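Local structure of sulfate transporter 4.1, chloroplastic (Arabidopsis thaliana, 7LHV) at residues Gln595-Thr599 / Arg600-Leu604; Arg548-Glu551 / Tyr552-Ala555; Pro123-Tyr126 / Gly127-Ser131; Met108-Pro111 / Gln112-Tyr116. The protein is an SLC26-family sulfate transporter that carries sulfate across a membrane together with protons and may help regulate sulfate assimilation. All coordinates share one frame; numbering follows the deposited sequence.

Contact 1 (Gln595-Thr599 / Arg600-Leu604)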
loop_
_atom_site.group_PDB
_atom_site.type_symbol
_atom_site.label_atom_id
_atom_site.label_comp_id
_atom_site.label_asym_id
_atom_site.label_seq_id
_atom_site.Cartn_x
_atom_site.Cartn_y
_atom_site.Cartn_z
ATOM N N GLN A 595 4.105 12.513 -29.269
ATOM C CA GLN A 595 4.076 11.780 -30.529
ATOM C C GLN A 595 2.643 11.533 -30.989
ATOM O O GLN A 595 2.325 11.695 -32.173
ATOM C CB GLN A 595 4.836 10.462 -30.387
ATOM C CG GLN A 595 6.340 10.637 -30.256
ATOM C CD GLN A 595 7.053 9.341 -29.941
ATOM O OE1 GLN A 595 6.451 8.394 -29.437
ATOM N NE2 GLN A 595 8.346 9.292 -30.236
ATOM N N GLU A 596 1.761 11.153 -30.061
ATOM C CA GLU A 596 0.364 10.935 -30.427
ATOM C C GLU A 596 -0.313 12.230 -30.864
ATOM O O GLU A 596 -1.220 12.200 -31.703
ATOM C CB GLU A 596 -0.398 10.303 -29.264
ATOM C CG GLU A 596 0.057 8.902 -28.902
ATOM C CD GLU A 596 -0.639 8.368 -27.665
ATOM O OE1 GLU A 596 -1.570 9.033 -27.171
ATOM O OE2 GLU A 596 -0.253 7.281 -27.185
ATOM N N TYR A 597 0.098 13.366 -30.298
ATOM C CA TYR A 597 -0.449 14.651 -30.721
ATOM C C TYR A 597 0.031 15.024 -32.118
ATOM O O TYR A 597 -0.731 15.584 -32.913
ATOM C CB TYR A 597 -0.076 15.732 -29.708
ATOM C CG TYR A 597 -0.915 15.698 -28.451
ATOM C CD1 TYR A 597 -2.169 15.110 -28.449
ATOM C CD2 TYR A 597 -0.453 16.253 -27.269
ATOM C CE1 TYR A 597 -2.937 15.074 -27.307
ATOM C CE2 TYR A 597 -1.217 16.219 -26.122
ATOM C CZ TYR A 597 -2.458 15.630 -26.147
ATOM O OH TYR A 597 -3.227 15.593 -25.009
ATOM N N LYS A 598 1.300 14.739 -32.430
ATOM C CA LYS A 598 1.768 14.886 -33.807
ATOM C C LYS A 598 0.991 13.990 -34.762
ATOM O O LYS A 598 0.718 14.383 -35.902
ATOM C CB LYS A 598 3.266 14.594 -33.902
ATOM C CG LYS A 598 4.175 15.529 -33.113
ATOM C CD LYS A 598 4.249 16.910 -33.776
ATOM C CE LYS A 598 3.274 17.925 -33.209
ATOM N NZ LYS A 598 3.479 19.263 -33.831
ATOM N N THR A 599 0.632 12.784 -34.323
ATOM C CA THR A 599 -0.212 11.935 -35.157
ATOM C C THR A 599 -1.571 12.582 -35.395
ATOM O O THR A 599 -2.115 12.514 -36.502
ATOM C CB THR A 599 -0.376 10.558 -34.514
ATOM O OG1 THR A 599 0.909 9.943 -34.375
ATOM C CG2 THR A 599 -1.262 9.670 -35.373
ATOM N N ARG A 600 -2.126 13.231 -34.373
ATOM C CA ARG A 600 -3.418 13.894 -34.467
ATOM C C ARG A 600 -3.308 15.351 -34.893
ATOM O O ARG A 600 -4.324 16.053 -34.911
ATOM C CB ARG A 600 -4.153 13.815 -33.127
ATOM C CG ARG A 600 -5.239 12.762 -33.066
ATOM C CD ARG A 600 -4.665 11.422 -32.656
ATOM N NE ARG A 600 -5.687 10.527 -32.131
ATOM C CZ ARG A 600 -5.452 9.295 -31.705
ATOM N NH1 ARG A 600 -4.236 8.777 -31.731
ATOM N NH2 ARG A 600 -6.461 8.566 -31.240
ATOM N N ASP A 601 -2.104 15.820 -35.226
ATOM C CA ASP A 601 -1.868 17.211 -35.616
ATOM C C ASP A 601 -2.222 18.177 -34.486
ATOM O O ASP A 601 -2.900 19.186 -34.694
ATOM C CB ASP A 601 -2.632 17.564 -36.897
ATOM C CG ASP A 601 -2.085 18.797 -37.582
ATOM O OD1 ASP A 601 -0.996 19.263 -37.189
ATOM O OD2 ASP A 601 -2.746 19.299 -38.513
ATOM N N ILE A 602 -1.756 17.867 -33.278
ATOM C CA ILE A 602 -1.938 18.712 -32.104
ATOM C C ILE A 602 -0.563 19.112 -31.589
ATOM O O ILE A 602 0.346 18.277 -31.520
ATOM C CB ILE A 602 -2.749 18.001 -31.003
ATOM C CG1 ILE A 602 -4.132 17.610 -31.519
ATOM C CG2 ILE A 602 -2.885 18.881 -29.780
ATOM C CD1 ILE A 602 -4.840 16.605 -30.645
ATOM N N GLN A 603 -0.409 20.387 -31.244
ATOM C CA GLN A 603 0.853 20.908 -30.740
ATOM C C GLN A 603 0.883 20.822 -29.220
ATOM O O GLN A 603 -0.080 21.211 -28.551
ATOM C CB GLN A 603 1.049 22.357 -31.183
ATOM C CG GLN A 603 2.372 22.959 -30.763
ATOM C CD GLN A 603 3.547 22.086 -31.137
ATOM O OE1 GLN A 603 3.802 21.836 -32.312
ATOM N NE2 GLN A 603 4.263 21.604 -30.132
ATOM N N LEU A 604 1.989 20.322 -28.680
ATOM C CA LEU A 604 2.187 20.239 -27.240
ATOM C C LEU A 604 3.145 21.334 -26.798
ATOM O O LEU A 604 4.204 21.522 -27.406
ATOM C CB LEU A 604 2.740 18.874 -26.836
ATOM C CG LEU A 604 2.778 18.652 -25.327
ATOM C CD1 LEU A 604 1.401 18.258 -24.856
ATOM C CD2 LEU A 604 3.809 17.611 -24.933
#

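Contact 2 (Arg548-Glu551 / Tyr552-Ala555)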
loop_
_atom_site.group_PDB
_atom_site.type_symbol
_atom_site.label_atom_id
_atom_site.label_comp_id
_atom_site.label_asym_id
_atom_site.label_seq_id
_atom_site.Cartn_x
_atom_site.Cartn_y
_atom_site.Cartn_z
ATOM N N ARG A 548 -6.391 11.461 -19.153
ATOM C CA ARG A 548 -6.970 12.798 -19.236
ATOM C C ARG A 548 -6.433 13.560 -20.437
ATOM O O ARG A 548 -7.171 14.312 -21.083
ATOM C CB ARG A 548 -6.701 13.570 -17.947
ATOM C CG ARG A 548 -7.483 13.062 -16.754
ATOM C CD ARG A 548 -8.971 13.261 -16.971
ATOM N NE ARG A 548 -9.290 14.650 -17.275
ATOM C CZ ARG A 548 -9.585 15.570 -16.367
ATOM N NH1 ARG A 548 -9.626 15.279 -15.078
ATOM N NH2 ARG A 548 -9.846 16.812 -16.763
ATOM N N LEU A 549 -5.146 13.396 -20.744
ATOM C CA LEU A 549 -4.583 14.076 -21.903
ATOM C C LEU A 549 -5.009 13.414 -23.210
ATOM O O LEU A 549 -5.068 14.084 -24.247
ATOM C CB LEU A 549 -3.062 14.128 -21.785
ATOM C CG LEU A 549 -2.566 14.966 -20.602
ATOM C CD1 LEU A 549 -1.051 14.956 -20.520
ATOM C CD2 LEU A 549 -3.091 16.386 -20.689
ATOM N N ARG A 550 -5.304 12.112 -23.185
ATOM C CA ARG A 550 -5.799 11.426 -24.372
ATOM C C ARG A 550 -7.271 11.697 -24.644
ATOM O O ARG A 550 -7.743 11.412 -25.751
ATOM C CB ARG A 550 -5.587 9.916 -24.244
ATOM C CG ARG A 550 -4.160 9.452 -24.455
ATOM C CD ARG A 550 -4.020 7.981 -24.102
ATOM N NE ARG A 550 -2.732 7.434 -24.506
ATOM C CZ ARG A 550 -2.204 6.324 -24.009
ATOM N NH1 ARG A 550 -2.825 5.621 -23.078
ATOM N NH2 ARG A 550 -1.024 5.910 -24.458
ATOM N N GLU A 551 -8.013 12.195 -23.653
ATOM C CA GLU A 551 -9.397 12.584 -23.919
ATOM C C GLU A 551 -9.479 13.605 -25.048
ATOM O O GLU A 551 -10.452 13.624 -25.809
ATOM C CB GLU A 551 -10.061 13.132 -22.656
ATOM C CG GLU A 551 -10.279 12.105 -21.566
ATOM C CD GLU A 551 -10.928 12.698 -20.333
ATOM O OE1 GLU A 551 -11.092 13.937 -20.285
ATOM O OE2 GLU A 551 -11.278 11.930 -19.414
ATOM N N TYR A 552 -8.464 14.458 -25.180
ATOM C CA TYR A 552 -8.456 15.433 -26.267
ATOM C C TYR A 552 -8.241 14.761 -27.619
ATOM O O TYR A 552 -8.846 15.164 -28.621
ATOM C CB TYR A 552 -7.396 16.496 -25.990
ATOM C CG TYR A 552 -7.603 17.142 -24.641
ATOM C CD1 TYR A 552 -8.638 18.044 -24.438
ATOM C CD2 TYR A 552 -6.796 16.819 -23.562
ATOM C CE1 TYR A 552 -8.847 18.622 -23.204
ATOM C CE2 TYR A 552 -6.998 17.392 -22.324
ATOM C CZ TYR A 552 -8.025 18.293 -22.151
ATOM O OH TYR A 552 -8.232 18.869 -20.920
ATOM N N GLU A 553 -7.403 13.722 -27.669
ATOM C CA GLU A 553 -7.283 12.944 -28.898
ATOM C C GLU A 553 -8.600 12.269 -29.243
ATOM O O GLU A 553 -8.982 12.195 -30.416
ATOM C CB GLU A 553 -6.189 11.891 -28.765
ATOM C CG GLU A 553 -4.954 12.354 -28.056
ATOM C CD GLU A 553 -3.999 11.219 -27.801
ATOM O OE1 GLU A 553 -4.465 10.069 -27.671
ATOM O OE2 GLU A 553 -2.785 11.478 -27.716
ATOM N N VAL A 554 -9.294 11.742 -28.235
ATOM C CA VAL A 554 -10.587 11.105 -28.480
ATOM C C VAL A 554 -11.588 12.121 -29.014
ATOM O O VAL A 554 -12.379 11.823 -29.919
ATOM C CB VAL A 554 -11.100 10.414 -27.204
ATOM C CG1 VAL A 554 -12.379 9.657 -27.497
ATOM C CG2 VAL A 554 -10.050 9.457 -26.670
ATOM N N ALA A 555 -11.573 13.336 -28.464
ATOM C CA ALA A 555 -12.446 14.390 -28.971
ATOM C C ALA A 555 -12.110 14.737 -30.417
ATOM O O ALA A 555 -13.010 14.954 -31.236
ATOM C CB ALA A 555 -12.344 15.630 -28.085
#

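Contact 3 (Pro123-Tyr126 / Gly127-Ser131)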
loop_
_atom_site.group_PDB
_atom_site.type_symbol
_atom_site.label_atom_id
_atom_site.label_comp_id
_atom_site.label_asym_id
_atom_site.label_seq_id
_atom_site.Cartn_x
_atom_site.Cartn_y
_atom_site.Cartn_z
ATOM N N PRO A 123 0.178 -15.100 34.971
ATOM C CA PRO A 123 -0.120 -14.853 36.377
ATOM C C PRO A 123 0.057 -13.384 36.704
ATOM O O PRO A 123 0.840 -12.673 36.048
ATOM C CB PRO A 123 0.903 -15.727 37.116
ATOM C CG PRO A 123 1.916 -16.112 36.101
ATOM C CD PRO A 123 1.199 -16.143 34.800
ATOM N N PRO A 124 -0.663 -12.880 37.710
ATOM C CA PRO A 124 -0.692 -11.424 37.939
ATOM C C PRO A 124 0.669 -10.800 38.190
ATOM O O PRO A 124 0.889 -9.649 37.799
ATOM C CB PRO A 124 -1.602 -11.284 39.166
ATOM C CG PRO A 124 -2.405 -12.537 39.198
ATOM C CD PRO A 124 -1.510 -13.606 38.668
ATOM N N ILE A 125 1.593 -11.525 38.825
ATOM C CA ILE A 125 2.875 -10.936 39.202
ATOM C C ILE A 125 3.621 -10.425 37.978
ATOM O O ILE A 125 4.332 -9.416 38.051
ATOM C CB ILE A 125 3.715 -11.951 40.000
ATOM C CG1 ILE A 125 5.005 -11.307 40.501
ATOM C CG2 ILE A 125 4.025 -13.183 39.165
ATOM C CD1 ILE A 125 4.772 -10.171 41.464
ATOM N N TYR A 126 3.451 -11.084 36.831
ATOM C CA TYR A 126 4.177 -10.680 35.634
ATOM C C TYR A 126 3.730 -9.325 35.111
ATOM O O TYR A 126 4.413 -8.752 34.256
ATOM C CB TYR A 126 4.041 -11.753 34.554
ATOM C CG TYR A 126 4.993 -12.896 34.786
ATOM C CD1 TYR A 126 6.275 -12.873 34.263
ATOM C CD2 TYR A 126 4.626 -13.981 35.565
ATOM C CE1 TYR A 126 7.155 -13.906 34.493
ATOM C CE2 TYR A 126 5.498 -15.018 35.798
ATOM C CZ TYR A 126 6.761 -14.978 35.260
ATOM O OH TYR A 126 7.635 -16.014 35.489
ATOM N N GLY A 127 2.600 -8.802 35.585
ATOM C CA GLY A 127 2.286 -7.410 35.316
ATOM C C GLY A 127 3.237 -6.466 36.027
ATOM O O GLY A 127 3.764 -5.526 35.425
ATOM N N LEU A 128 3.495 -6.726 37.313
ATOM C CA LEU A 128 4.374 -5.852 38.083
ATOM C C LEU A 128 5.778 -5.833 37.499
ATOM O O LEU A 128 6.402 -4.771 37.400
ATOM C CB LEU A 128 4.406 -6.290 39.544
ATOM C CG LEU A 128 3.086 -6.169 40.302
ATOM C CD1 LEU A 128 3.267 -6.592 41.746
ATOM C CD2 LEU A 128 2.553 -4.752 40.219
ATOM N N TYR A 129 6.290 -7.001 37.105
ATOM C CA TYR A 129 7.562 -7.050 36.393
ATOM C C TYR A 129 7.522 -6.147 35.170
ATOM O O TYR A 129 8.442 -5.355 34.933
ATOM C CB TYR A 129 7.883 -8.487 35.982
ATOM C CG TYR A 129 8.063 -9.461 37.124
ATOM C CD1 TYR A 129 8.346 -9.020 38.407
ATOM C CD2 TYR A 129 7.962 -10.827 36.912
ATOM C CE1 TYR A 129 8.514 -9.912 39.447
ATOM C CE2 TYR A 129 8.130 -11.726 37.944
ATOM C CZ TYR A 129 8.405 -11.264 39.209
ATOM O OH TYR A 129 8.574 -12.156 40.242
ATOM N N SER A 130 6.431 -6.217 34.405
ATOM C CA SER A 130 6.289 -5.406 33.205
ATOM C C SER A 130 6.203 -3.920 33.508
ATOM O O SER A 130 6.296 -3.112 32.581
ATOM C CB SER A 130 5.058 -5.843 32.414
ATOM O OG SER A 130 4.973 -5.142 31.188
ATOM N N SER A 131 6.009 -3.541 34.771
ATOM C CA SER A 131 6.057 -2.146 35.172
ATOM C C SER A 131 7.332 -1.780 35.911
ATOM O O SER A 131 7.563 -0.594 36.157
ATOM C CB SER A 131 4.854 -1.804 36.062
ATOM O OG SER A 131 3.635 -1.991 35.370
#

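Contact 4 (Met108-Pro111 / Gln112-Tyr116)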
loop_
_atom_site.group_PDB
_atom_site.type_symbol
_atom_site.label_atom_id
_atom_site.label_comp_id
_atom_site.label_asym_id
_atom_site.label_seq_id
_atom_site.Cartn_x
_atom_site.Cartn_y
_atom_site.Cartn_z
ATOM N N MET A 108 -2.257 4.115 40.816
ATOM C CA MET A 108 -3.182 3.712 39.761
ATOM C C MET A 108 -2.677 2.491 39.001
ATOM O O MET A 108 -3.477 1.730 38.447
ATOM C CB MET A 108 -3.415 4.877 38.799
ATOM C CG MET A 108 -4.350 4.566 37.646
ATOM S SD MET A 108 -4.283 5.795 36.333
ATOM C CE MET A 108 -5.960 5.708 35.719
ATOM N N LEU A 109 -1.361 2.274 38.983
ATOM C CA LEU A 109 -0.764 1.298 38.079
ATOM C C LEU A 109 -0.716 -0.102 38.675
ATOM O O LEU A 109 -0.958 -1.081 37.961
ATOM C CB LEU A 109 0.642 1.753 37.690
ATOM C CG LEU A 109 1.582 0.742 37.034
ATOM C CD1 LEU A 109 1.005 0.220 35.733
ATOM C CD2 LEU A 109 2.934 1.378 36.795
ATOM N N VAL A 110 -0.395 -0.227 39.961
ATOM C CA VAL A 110 -0.193 -1.552 40.553
ATOM C C VAL A 110 -1.416 -2.447 40.330
ATOM O O VAL A 110 -1.280 -3.531 39.728
ATOM C CB VAL A 110 0.160 -1.449 42.048
ATOM C CG1 VAL A 110 0.133 -2.819 42.697
ATOM C CG2 VAL A 110 1.513 -0.795 42.234
ATOM N N PRO A 111 -2.628 -2.047 40.753
ATOM C CA PRO A 111 -3.792 -2.900 40.468
ATOM C C PRO A 111 -4.065 -3.062 38.987
ATOM O O PRO A 111 -4.451 -4.149 38.543
ATOM C CB PRO A 111 -4.936 -2.173 41.182
ATOM C CG PRO A 111 -4.518 -0.772 41.225
ATOM C CD PRO A 111 -3.042 -0.805 41.434
ATOM N N GLN A 112 -3.865 -2.001 38.203
ATOM C CA GLN A 112 -4.051 -2.106 36.763
ATOM C C GLN A 112 -3.031 -3.050 36.147
ATOM O O GLN A 112 -3.354 -3.797 35.220
ATOM C CB GLN A 112 -3.963 -0.726 36.116
ATOM C CG GLN A 112 -5.261 0.052 36.150
ATOM C CD GLN A 112 -5.276 1.185 35.153
ATOM O OE1 GLN A 112 -4.227 1.652 34.710
ATOM N NE2 GLN A 112 -6.470 1.635 34.789
ATOM N N ALA A 113 -1.793 -3.026 36.645
ATOM C CA ALA A 113 -0.778 -3.941 36.137
ATOM C C ALA A 113 -1.169 -5.389 36.394
ATOM O O ALA A 113 -1.093 -6.232 35.491
ATOM C CB ALA A 113 0.576 -3.627 36.772
ATOM N N MET A 114 -1.606 -5.698 37.620
ATOM C CA MET A 114 -2.023 -7.072 37.902
ATOM C C MET A 114 -3.241 -7.469 37.072
ATOM O O MET A 114 -3.315 -8.596 36.565
ATOM C CB MET A 114 -2.303 -7.255 39.391
ATOM C CG MET A 114 -1.078 -7.129 40.274
ATOM S SD MET A 114 -1.448 -7.419 42.012
ATOM C CE MET A 114 -2.302 -5.906 42.439
ATOM N N SER A 115 -4.203 -6.556 36.917
ATOM C CA SER A 115 -5.402 -6.865 36.144
ATOM C C SER A 115 -5.071 -7.132 34.681
ATOM O O SER A 115 -5.608 -8.067 34.074
ATOM C CB SER A 115 -6.400 -5.719 36.267
ATOM O OG SER A 115 -6.723 -5.470 37.621
ATOM N N TYR A 116 -4.187 -6.321 34.095
ATOM C CA TYR A 116 -3.799 -6.531 32.706
ATOM C C TYR A 116 -2.987 -7.806 32.536
ATOM O O TYR A 116 -3.117 -8.484 31.512
ATOM C CB TYR A 116 -3.010 -5.330 32.195
ATOM C CG TYR A 116 -3.827 -4.069 32.080
ATOM C CD1 TYR A 116 -5.186 -4.122 31.822
ATOM C CD2 TYR A 116 -3.238 -2.826 32.234
ATOM C CE1 TYR A 116 -5.934 -2.971 31.718
ATOM C CE2 TYR A 116 -3.977 -1.671 32.131
ATOM C CZ TYR A 116 -5.323 -1.748 31.872
ATOM O OH TYR A 116 -6.062 -0.597 31.769
#

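Contact 1 (Gln595-Thr599 / Arg600-Leu604)
Two torsion settings bring the ends of this turn together. Y597 keeps CG anti to its carbonyl carbon (chi1 -77°), which sets the ring beside I602 and L604, while K598 bends at chi2 and again at chi3 (95°), swinging its amine back toward Q603. I602 CG2 lies over one ring face of Y597, 4.2 Å from the centroid, a CH-pi contact offset toward the rim. L604 CD1 meets the same ring at its edge, in plane, 3.6 Å from Y597 CE2. K598 NZ donates to Q603 OE1 at 3.0 Å, arriving above the amide plane; the other end of that amide, Q603 NE2, bonds to L604 O at 2.7 Å, so both ends of the amide are engaged, which probably fixes its rotation. Y597 OH has its partner in L549 O, and R600 reaches D557 and, on the second subunit, A357 O. The backbone follows the same pattern: D601 takes positive phi (62°), I602 N bonds to Y597 O, and D601 N makes a weak 3.2 Å bond to K598 O. With Y597 packed on I602 across these bonds, this is a Schellman motif ending the helix of a STAS-domain beta-alpha-beta unit.

Contact 2 (Arg548-Glu551 / Tyr552-Ala555)
E553 OE1 rests against the aliphatic part of R550, 3.3 Å from R550 CG, and not against its charged end: R550 NE and E553 OE1 stay 4.5 Å apart, with guanidinium and carboxylate planes turned 43° from each other. On a neighbouring face of the helix, Y552 brings the CD2 edge of its ring to L549 O, 3.3 Å away near the ring plane, while Y552 CE2 lies 3.3 Å from R548 O. V554 N donates to R550 O at 2.9 Å, and A555 N bonds likewise to E551 O. These bonds hold the frame of helix 542-560, which links strands 527-533 and 569-575 in a STAS-domain beta-alpha-beta unit. Further out, R550 extends from CG to NE and forms a salt bridge with E596 of helix 584-599, while Y552 packs on V529 and V531 of the sheet. With an alanine in place of E553, the R550 methylenes would probably lose their cover on that side and the arginine one of its two nearby carboxylates. The chemistry suggests an arginine paired with E596 and only near E553; the closeness of E553 OE2 to E596 OE1 could raise the proton affinity of one of them, an effect R550 would probably offset in part.

Contact 3 (Pro123-Tyr126 / Gly127-Ser131)
G127 N donates to P124 O at 2.9 Å, with an N-H...O angle of 150° and the donor standing above the carbonyl plane, a bond spanning three residues, from the second of two prolines. The next links span four: Y129 N meets I125 O in the carbonyl plane at 3.2 Å, and S130 N reaches Y126 O from above its plane. On this frame four side chains pack. Y129 turns its edge to the face of Y126 in a T-shaped pair, centroids of the two rings 5.3 Å apart and planes at 82°; the closest carbons are Y126 CD1 and Y129 CD2, at 3.7 Å. I125 holds CG1 opposite its backbone N (chi1 -175°), a setting that lays this carbon over a face of Y129 in a CH-pi contact, I125 CG1 4.1 Å from the ring centroid. The same chain ends in CD1, which meets L128 CD1 at 3.9 Å, the two side chains crossing near a right angle. A serine in place of Y129 would probably leave the face of Y126 without its edge partner and I125 CG1 without the ring beneath it. The turn lies on helix 125-141, a predicted membrane span of the permease region, packed between two others: I125, L128 and Y129 all meet L419 of helix 406-426, P124 rests on K118 of helix 91-119, and S130 OG bonds to Y385 O.

Contact 4 (Met108-Pro111 / Gln112-Tyr116)
A proline kink in helix 91-119, within a predicted membrane span, is the setting: P111 has no N-H to give to the turn before it, and the helix bends there. Backbone bonding still bridges the kink, M114 N donating to V110 O at 3.0 Å and 167°, nearly along the C=O axis. P111 O is gripped twice by one residue, by S115 N at 2.9 Å and by S115 OG at 2.8 Å, the two donors coming from opposite faces of the carbonyl plane. The serine can do this because its OG sits beside the backbone N (chi1 -57°), folded back on the preceding turn; the buried hydroxyl is thereby satisfied within the helix. V110 and M114 run side by side, V110 CG1 touching M114 CE at 3.9 Å, and L109 CD1 packs on A113 CB at 4.0 Å. On another side the extended Q112 chain passes M108, with Q112 CG lying 3.4 Å from M108 O and Q112 OE1 4.1 Å from M108 CG. That oxygen also takes a weak hydrogen bond from R393 of helix 391-399. The Q112 side chain lies near a bound sulfate ion, nearest atoms about 5 Å apart, so the arrangement is consistent with a kinked membrane helix bordering the anion site of an SLC26-type transporter.

How the contacts relate
From the N terminus the contacts come in series, 4, 3, 2, 1, and none nests in or crosses another. Contacts 4, 3 and 2 are single stretches of helix, or of a helix and its entry; contact 1 alone closes a turn, from helix 584-599 into strand 603-606. Contacts 4 and 3 lie on successive helices of the permease region, centres about 8 Å apart, where L128 CD2 meets V110 CG1 at 4.0 Å and S131 packs on L109 and A113. Contacts 2 and 1 meet where STAS helices 542-560 and 584-599 pack together, Y597 CE1 touching E553 CG at 3.5 Å, and both touch the second subunit. The centres of contacts 2 and 4 stand about 65 Å apart.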